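Local atomic coordinates of putative signal recognition particle protein (Chaetomium thermophilum, PDB entry 5CK4), a protein that binds guanine nucleotides as the Arf-like GTPase subunit (SRbeta) of the signal recognition particle receptor and probably serves protein targeting to the endoplasmic reticulum membrane. Residues 112-117 and 135-140; 185-190 and 245-250. One frame throughout, in Å; residues are numbered along the deposited sequence.

How the contacts relate
Both contacts belong to the mixed sheet and flanking helices of an Arf-like GTPase domain. Following the chain from the N terminus, strand 21-25 and the P-loop helix 32-40 come first, and contact 1 then joins strand 112-115 to strand 136-140, closing a loop that contains helix 123-131. That loop is complete before contact 2 opens, so the two follow in series and neither nests nor crosses. Contact 2 closes a longer loop, through strand 214-219, by bringing helix 180-201 against the end of helix 229-249. The centres of the two contacts are about 27 Å apart, on opposite sides of the chain's centre, yet Pro117 O lies 4.2 Å from Tyr188 OH, a packing contact.

Contact 1 (112-117 and 135-140); sequences LLIDTP and PSLTII
Ile114 holds CG1 anti to its own carbonyl carbon (chi1 -49°), and Leu137 does the same with CG (chi1 -58°); both CB bonds point across the gap between two strands of the P-loop GTPase sheet, and the torsions place CG1 and CG beside their own backbone N. The strands are not sheet neighbours: strand 112-115 pairs in parallel with strand 21-25, whereas strand 136-140 lies next to strands 96-98 and 159-170. Their short axes run almost perpendicular, at 88°, and come no nearer than 10.6 Å, so side chains alone bridge the gap. No hydrogen bond crosses it.

Ile114 and Leu137 run alongside one another, pointing opposite ways. The CD1 methyl of Leu137 settles against the branched base of Ile114, 3.8 Å from Ile114 CG1 and 4.1 Å from Ile114 CG2. The same CG1 branch runs on to CD1, which meets Ile139 CD1 tip to tip at 4.0 Å. All these residues are buried, and Tyr97 of strand 96-98 and Val99 pack against both isoleucines, while Leu23 of strand 21-25 touches Leu137. At the start of strand 112-115 the contact is looser, with Leu112 CD1 standing 4.5 Å from Ile139 CG1.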
ATOM      1  N   LEU A 112       2.176  14.414  -2.787  1.00 39.32           N
ATOM      2  CA  LEU A 112       3.557  14.019  -2.595  1.00 43.32           C
ATOM      3  C   LEU A 112       3.621  12.510  -2.481  1.00 39.51           C
ATOM      4  O   LEU A 112       2.836  11.906  -1.756  1.00 33.07           O
ATOM      5  CB  LEU A 112       4.125  14.649  -1.321  1.00 40.22           C
ATOM      6  CG  LEU A 112       4.110  16.176  -1.223  1.00 44.74           C
ATOM      7  CD1 LEU A 112       4.603  16.628   0.141  1.00 46.76           C
ATOM      8  CD2 LEU A 112       4.953  16.788  -2.328  1.00 50.74           C
ATOM      9  N   LEU A 113       4.558  11.907  -3.198  1.00 33.44           N
ATOM     10  CA  LEU A 113       4.778  10.477  -3.106  1.00 30.32           C
ATOM     11  C   LEU A 113       5.951  10.202  -2.161  1.00 31.42           C
ATOM     12  O   LEU A 113       7.087  10.604  -2.433  1.00 31.87           O
ATOM     13  CB  LEU A 113       5.039   9.903  -4.497  1.00 29.83           C
ATOM     14  CG  LEU A 113       5.190   8.390  -4.613  1.00 27.17           C
ATOM     15  CD1 LEU A 113       3.933   7.671  -4.107  1.00 25.56           C
ATOM     16  CD2 LEU A 113       5.526   7.992  -6.041  1.00 27.70           C
ATOM     17  N   ILE A 114       5.663   9.529  -1.049  1.00 28.41           N
ATOM     18  CA  ILE A 114       6.642   9.332   0.023  1.00 33.01           C
ATOM     19  C   ILE A 114       7.211   7.914   0.062  1.00 30.65           C
ATOM     20  O   ILE A 114       6.561   6.978   0.535  1.00 27.47           O
ATOM     21  CB  ILE A 114       6.041   9.654   1.411  1.00 29.52           C
ATOM     22  CG1 ILE A 114       5.328  11.008   1.389  1.00 33.09           C
ATOM     23  CG2 ILE A 114       7.118   9.588   2.498  1.00 33.12           C
ATOM     24  CD1 ILE A 114       6.154  12.143   0.810  1.00 34.94           C
ATOM     25  N   ASP A 115       8.435   7.774  -0.434  1.00 29.57           N
ATOM     26  CA  ASP A 115       9.138   6.498  -0.469  1.00 29.37           C
ATOM     27  C   ASP A 115       9.469   6.075   0.967  1.00 27.69           C
ATOM     28  O   ASP A 115       9.809   6.912   1.784  1.00 31.18           O
ATOM     29  CB  ASP A 115      10.425   6.668  -1.285  1.00 41.03           C
ATOM     30  CG  ASP A 115      11.088   5.356  -1.618  1.00 51.08           C
ATOM     31  OD1 ASP A 115      10.447   4.296  -1.460  1.00 55.92           O
ATOM     32  OD2 ASP A 115      12.253   5.388  -2.056  1.00 55.19           O
ATOM     33  N   THR A 116       9.325   4.788   1.273  1.00 22.81           N
ATOM     34  CA  THR A 116       9.668   4.248   2.594  1.00 29.38           C
ATOM     35  C   THR A 116      10.579   3.039   2.408  1.00 22.07           C
ATOM     36  O   THR A 116      10.559   2.406   1.349  1.00 20.96           O
ATOM     37  CB  THR A 116       8.420   3.811   3.390  1.00 22.28           C
ATOM     38  OG1 THR A 116       7.716   2.795   2.658  1.00 27.62           O
ATOM     39  CG2 THR A 116       7.499   4.986   3.628  1.00 24.63           C
ATOM     40  N   PRO A 117      11.394   2.715   3.426  1.00 23.25           N
ATOM     41  CA  PRO A 117      12.304   1.577   3.234  1.00 22.57           C
ATOM     42  C   PRO A 117      11.585   0.230   3.221  1.00 25.69           C
ATOM     43  O   PRO A 117      10.583   0.035   3.913  1.00 20.48           O
ATOM     44  CB  PRO A 117      13.270   1.685   4.424  1.00 24.55           C
ATOM     45  CG  PRO A 117      12.551   2.539   5.437  1.00 34.97           C
ATOM     46  CD  PRO A 117      11.715   3.494   4.639  1.00 27.29           C
ATOM     47  N   PRO A 135      -2.983  10.864  10.780  1.00 35.77           N
ATOM     48  CA  PRO A 135      -1.536  10.909  10.555  1.00 46.13           C
ATOM     49  C   PRO A 135      -1.100  12.085   9.687  1.00 48.17           C
ATOM     50  O   PRO A 135      -1.716  12.381   8.656  1.00 37.61           O
ATOM     51  CB  PRO A 135      -1.245   9.575   9.853  1.00 39.45           C
ATOM     52  CG  PRO A 135      -2.516   9.235   9.156  1.00 39.09           C
ATOM     53  CD  PRO A 135      -3.646   9.827   9.970  1.00 36.96           C
ATOM     54  N   SER A 136      -0.046  12.761  10.132  1.00 47.26           N
ATOM     55  CA  SER A 136       0.607  13.781   9.336  1.00 44.05           C
ATOM     56  C   SER A 136       2.078  13.430   9.246  1.00 49.84           C
ATOM     57  O   SER A 136       2.682  12.996  10.226  1.00 53.53           O
ATOM     58  CB  SER A 136       0.426  15.164   9.958  1.00 52.93           C
ATOM     59  OG  SER A 136      -0.934  15.545   9.925  1.00 59.55           O
ATOM     60  N   LEU A 137       2.650  13.598   8.062  1.00 50.21           N
ATOM     61  CA  LEU A 137       4.051  13.276   7.858  1.00 48.43           C
ATOM     62  C   LEU A 137       4.898  14.535   7.973  1.00 47.24           C
ATOM     63  O   LEU A 137       4.505  15.596   7.497  1.00 45.30           O
ATOM     64  CB  LEU A 137       4.257  12.626   6.491  1.00 48.01           C
ATOM     65  CG  LEU A 137       3.467  11.351   6.196  1.00 34.21           C
ATOM     66  CD1 LEU A 137       4.001  10.688   4.933  1.00 35.22           C
ATOM     67  CD2 LEU A 137       3.534  10.392   7.371  1.00 32.97           C
ATOM     68  N   THR A 138       6.054  14.410   8.616  1.00 48.80           N
ATOM     69  CA  THR A 138       7.016  15.500   8.673  1.00 55.07           C
ATOM     70  C   THR A 138       7.896  15.459   7.428  1.00 54.07           C
ATOM     71  O   THR A 138       8.583  14.466   7.171  1.00 53.21           O
ATOM     72  CB  THR A 138       7.888  15.424   9.937  1.00 57.94           C
ATOM     73  OG1 THR A 138       7.053  15.511  11.097  1.00 57.88           O
ATOM     74  CG2 THR A 138       8.887  16.567   9.960  1.00 51.39           C
ATOM     75  N   ILE A 139       7.859  16.539   6.655  1.00 56.30           N
ATOM     76  CA  ILE A 139       8.522  16.588   5.359  1.00 59.16           C
ATOM     77  C   ILE A 139       9.650  17.615   5.330  1.00 60.44           C
ATOM     78  O   ILE A 139       9.434  18.788   5.605  1.00 56.17           O
ATOM     79  CB  ILE A 139       7.518  16.942   4.237  1.00 62.41           C
ATOM     80  CG1 ILE A 139       6.347  15.952   4.216  1.00 55.54           C
ATOM     81  CG2 ILE A 139       8.213  16.983   2.891  1.00 63.55           C
ATOM     82  CD1 ILE A 139       6.755  14.520   3.967  1.00 42.22           C
ATOM     83  N   ILE A 140      10.851  17.167   4.987  1.00 58.80           N
ATOM     84  CA  ILE A 140      11.980  18.069   4.804  1.00 59.05           C
ATOM     85  C   ILE A 140      12.191  18.327   3.315  1.00 60.74           C
ATOM     86  O   ILE A 140      12.543  17.415   2.570  1.00 57.94           O
ATOM     87  CB  ILE A 140      13.270  17.484   5.405  1.00 59.13           C
ATOM     88  CG1 ILE A 140      13.032  17.050   6.852  1.00 65.62           C
ATOM     89  CG2 ILE A 140      14.408  18.489   5.315  1.00 59.81           C
ATOM     90  CD1 ILE A 140      14.252  16.443   7.516  1.00 73.06           C
TER

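Contact 2 (185-190 and 245-250); sequences TASYLY and KTRQKG
Arg247 brings its guanidinium obliquely against the ring of Tyr190 in an off-centre cation-pi contact. CZ of Arg247 lies 4.7 Å from the centroid of the Tyr190 ring and 27° off the ring normal. Ring and guanidinium are far from parallel, their planes 57° apart, and NH1 of Arg247 makes the nearest approach, 3.6 Å from CE1 of Tyr190 and equally close to its CD1. The other terminal nitrogen points to Ser187, one turn before Tyr190 on helix 180-201: NH2 of Arg247 is 4.2 Å from OG of Ser187, which sits at the guanidinium edge near its plane, too far for a hydrogen bond.

The arginine chain is extended from CG to NE, long enough to bridge backbones whose nearest CA atoms, those of Tyr190 and Arg247, are 11.7 Å apart. The arginine and tyrosine side chains lie antiparallel alongside each other. This is helix-to-helix packing on one flank of the Arf-like GTPase fold, between helix 180-201 and the last turn of helix 229-249, away from the nucleotide site.

The tyrosine is buried and the arginine exposed, so the charged group lies across the outer part of the interface. Leu240, Ile243 and Arg244, earlier on helix 229-249, also touch Tyr190. Outside the two segments, Tyr190 OH is hydrogen-bonded to Gly269 O and Leu271 N, which probably restrains the ring's position beside the guanidinium. On the sheet side of helix 180-201, Thr185 and Leu189 pack on Phe167 of strand 159-170.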
ATOM      1  N   THR A 185       5.743 -11.079   1.203  1.00 15.92           N
ATOM      2  CA  THR A 185       5.038  -9.885   0.762  1.00 14.08           C
ATOM      3  C   THR A 185       3.658  -9.775   1.393  1.00 14.24           C
ATOM      4  O   THR A 185       3.245  -8.696   1.827  1.00 14.53           O
ATOM      5  CB  THR A 185       4.905  -9.874  -0.779  1.00 17.70           C
ATOM      6  OG1 THR A 185       6.214  -9.899  -1.355  1.00 21.75           O
ATOM      7  CG2 THR A 185       4.167  -8.645  -1.264  1.00 19.26           C
ATOM      8  N   ALA A 186       2.938 -10.890   1.447  1.00 14.59           N
ATOM      9  CA  ALA A 186       1.602 -10.890   2.052  1.00 14.66           C
ATOM     10  C   ALA A 186       1.671 -10.600   3.549  1.00 16.03           C
ATOM     11  O   ALA A 186       0.768 -10.006   4.110  1.00 12.56           O
ATOM     12  CB  ALA A 186       0.915 -12.219   1.821  1.00 17.51           C
ATOM     13  N   SER A 187       2.735 -11.057   4.194  1.00 18.19           N
ATOM     14  CA  SER A 187       2.924 -10.783   5.614  1.00 16.02           C
ATOM     15  C   SER A 187       3.013  -9.273   5.875  1.00 17.24           C
ATOM     16  O   SER A 187       2.417  -8.759   6.816  1.00 18.06           O
ATOM     17  CB  SER A 187       4.167 -11.510   6.130  1.00 23.61           C
ATOM     18  OG  SER A 187       4.336 -11.274   7.506  1.00 30.81           O
ATOM     19  N   TYR A 188       3.761  -8.572   5.033  1.00 14.64           N
ATOM     20  CA  TYR A 188       3.865  -7.112   5.114  1.00 15.43           C
ATOM     21  C   TYR A 188       2.521  -6.457   4.842  1.00 14.90           C
ATOM     22  O   TYR A 188       2.072  -5.584   5.598  1.00 13.93           O
ATOM     23  CB  TYR A 188       4.894  -6.605   4.108  1.00 17.82           C
ATOM     24  CG  TYR A 188       5.369  -5.180   4.314  1.00 16.45           C
ATOM     25  CD1 TYR A 188       4.926  -4.406   5.386  1.00 18.11           C
ATOM     26  CD2 TYR A 188       6.271  -4.612   3.426  1.00 21.31           C
ATOM     27  CE1 TYR A 188       5.368  -3.096   5.558  1.00 20.25           C
ATOM     28  CE2 TYR A 188       6.711  -3.315   3.581  1.00 20.74           C
ATOM     29  CZ  TYR A 188       6.261  -2.562   4.655  1.00 23.22           C
ATOM     30  OH  TYR A 188       6.740  -1.273   4.805  1.00 25.33           O
ATOM     31  N   LEU A 189       1.869  -6.884   3.765  1.00 13.14           N
ATOM     32  CA  LEU A 189       0.549  -6.345   3.429  1.00 11.89           C
ATOM     33  C   LEU A 189      -0.450  -6.589   4.565  1.00 11.11           C
ATOM     34  O   LEU A 189      -1.271  -5.712   4.902  1.00 12.14           O
ATOM     35  CB  LEU A 189       0.048  -6.962   2.114  1.00  9.62           C
ATOM     36  CG  LEU A 189      -1.351  -6.525   1.658  1.00  9.40           C
ATOM     37  CD1 LEU A 189      -1.407  -5.010   1.448  1.00 14.70           C
ATOM     38  CD2 LEU A 189      -1.681  -7.260   0.374  1.00  9.34           C
ATOM     39  N   TYR A 190      -0.392  -7.777   5.163  1.00 10.95           N
ATOM     40  CA  TYR A 190      -1.253  -8.076   6.302  1.00 11.43           C
ATOM     41  C   TYR A 190      -1.107  -7.006   7.386  1.00 14.89           C
ATOM     42  O   TYR A 190      -2.105  -6.477   7.869  1.00 13.43           O
ATOM     43  CB  TYR A 190      -0.938  -9.472   6.879  1.00 13.35           C
ATOM     44  CG  TYR A 190      -1.969 -10.006   7.879  1.00 15.64           C
ATOM     45  CD1 TYR A 190      -1.977  -9.582   9.205  1.00 14.59           C
ATOM     46  CD2 TYR A 190      -2.917 -10.947   7.496  1.00 13.65           C
ATOM     47  CE1 TYR A 190      -2.919 -10.074  10.117  1.00 16.72           C
ATOM     48  CE2 TYR A 190      -3.850 -11.448   8.402  1.00 14.54           C
ATOM     49  CZ  TYR A 190      -3.848 -11.008   9.706  1.00 15.64           C
ATOM     50  OH  TYR A 190      -4.780 -11.504  10.609  1.00 19.28           O
ATOM     51  N   LYS A 245      -6.224 -17.181   9.613  1.00 18.91           N
ATOM     52  CA  LYS A 245      -6.701 -18.472  10.137  1.00 25.65           C
ATOM     53  C   LYS A 245      -5.672 -19.166  11.023  1.00 23.24           C
ATOM     54  O   LYS A 245      -6.005 -19.707  12.080  1.00 25.24           O
ATOM     55  CB  LYS A 245      -7.091 -19.415   8.990  1.00 22.11           C
ATOM     56  CG  LYS A 245      -7.573 -20.764   9.456  1.00 26.00           C
ATOM     57  CD  LYS A 245      -8.888 -20.633  10.217  1.00 27.01           C
ATOM     58  CE  LYS A 245      -9.935 -19.931   9.366  1.00 22.25           C
ATOM     59  NZ  LYS A 245     -11.318 -20.277   9.751  1.00 43.09           N
ATOM     60  N   THR A 246      -4.418 -19.158  10.583  1.00 26.92           N
ATOM     61  CA  THR A 246      -3.337 -19.751  11.361  1.00 26.67           C
ATOM     62  C   THR A 246      -3.118 -18.986  12.661  1.00 28.34           C
ATOM     63  O   THR A 246      -2.846 -19.580  13.703  1.00 29.44           O
ATOM     64  CB  THR A 246      -2.019 -19.774  10.568  1.00 32.47           C
ATOM     65  OG1 THR A 246      -2.218 -20.481   9.339  1.00 42.68           O
ATOM     66  CG2 THR A 246      -0.930 -20.474  11.364  1.00 36.40           C
ATOM     67  N   ARG A 247      -3.240 -17.666  12.603  1.00 27.55           N
ATOM     68  CA  ARG A 247      -3.011 -16.866  13.793  1.00 37.07           C
ATOM     69  C   ARG A 247      -4.140 -17.047  14.788  1.00 35.39           C
ATOM     70  O   ARG A 247      -3.903 -17.119  15.988  1.00 44.72           O
ATOM     71  CB  ARG A 247      -2.795 -15.395  13.445  1.00 35.68           C
ATOM     72  CG  ARG A 247      -1.478 -15.166  12.730  1.00 39.38           C
ATOM     73  CD  ARG A 247      -1.135 -13.692  12.561  1.00 43.71           C
ATOM     74  NE  ARG A 247       0.069 -13.550  11.744  1.00 48.63           N
ATOM     75  CZ  ARG A 247       0.593 -12.389  11.364  1.00 46.25           C
ATOM     76  NH1 ARG A 247       0.025 -11.250  11.738  1.00 42.81           N
ATOM     77  NH2 ARG A 247       1.687 -12.372  10.608  1.00 43.49           N
ATOM     78  N   GLN A 248      -5.369 -17.145  14.296  1.00 30.05           N
ATOM     79  CA  GLN A 248      -6.490 -17.351  15.200  1.00 36.64           C
ATOM     80  C   GLN A 248      -6.434 -18.732  15.842  1.00 40.43           C
ATOM     81  O   GLN A 248      -6.738 -18.887  17.029  1.00 41.36           O
ATOM     82  CB  GLN A 248      -7.825 -17.151  14.490  1.00 36.58           C
ATOM     83  CG  GLN A 248      -8.970 -16.860  15.450  1.00 46.47           C
ATOM     84  CD  GLN A 248      -8.790 -15.545  16.201  1.00 49.14           C
ATOM     85  OE1 GLN A 248      -8.121 -14.625  15.725  1.00 48.93           O
ATOM     86  NE2 GLN A 248      -9.393 -15.452  17.377  1.00 57.83           N
ATOM     87  N   LYS A 249      -6.048 -19.735  15.057  1.00 37.28           N
ATOM     88  CA  LYS A 249      -5.906 -21.093  15.578  1.00 40.43           C
ATOM     89  C   LYS A 249      -4.887 -21.169  16.707  1.00 47.07           C
ATOM     90  O   LYS A 249      -5.108 -21.853  17.705  1.00 49.16           O
ATOM     91  CB  LYS A 249      -5.503 -22.054  14.466  1.00 42.29           C
ATOM     92  CG  LYS A 249      -6.659 -22.548  13.627  1.00 48.52           C
ATOM     93  CD  LYS A 249      -6.191 -23.654  12.713  1.00 53.89           C
ATOM     94  CE  LYS A 249      -7.314 -24.198  11.871  1.00 50.33           C
ATOM     95  NZ  LYS A 249      -6.899 -25.492  11.265  1.00 50.07           N
ATOM     96  N   GLY A 250      -3.771 -20.466  16.539  1.00 46.87           N
ATOM     97  CA  GLY A 250      -2.717 -20.449  17.537  1.00 50.24           C
ATOM     98  C   GLY A 250      -2.658 -19.139  18.298  1.00 59.23           C
ATOM     99  O   GLY A 250      -3.546 -18.827  19.092  1.00 67.09           O
TER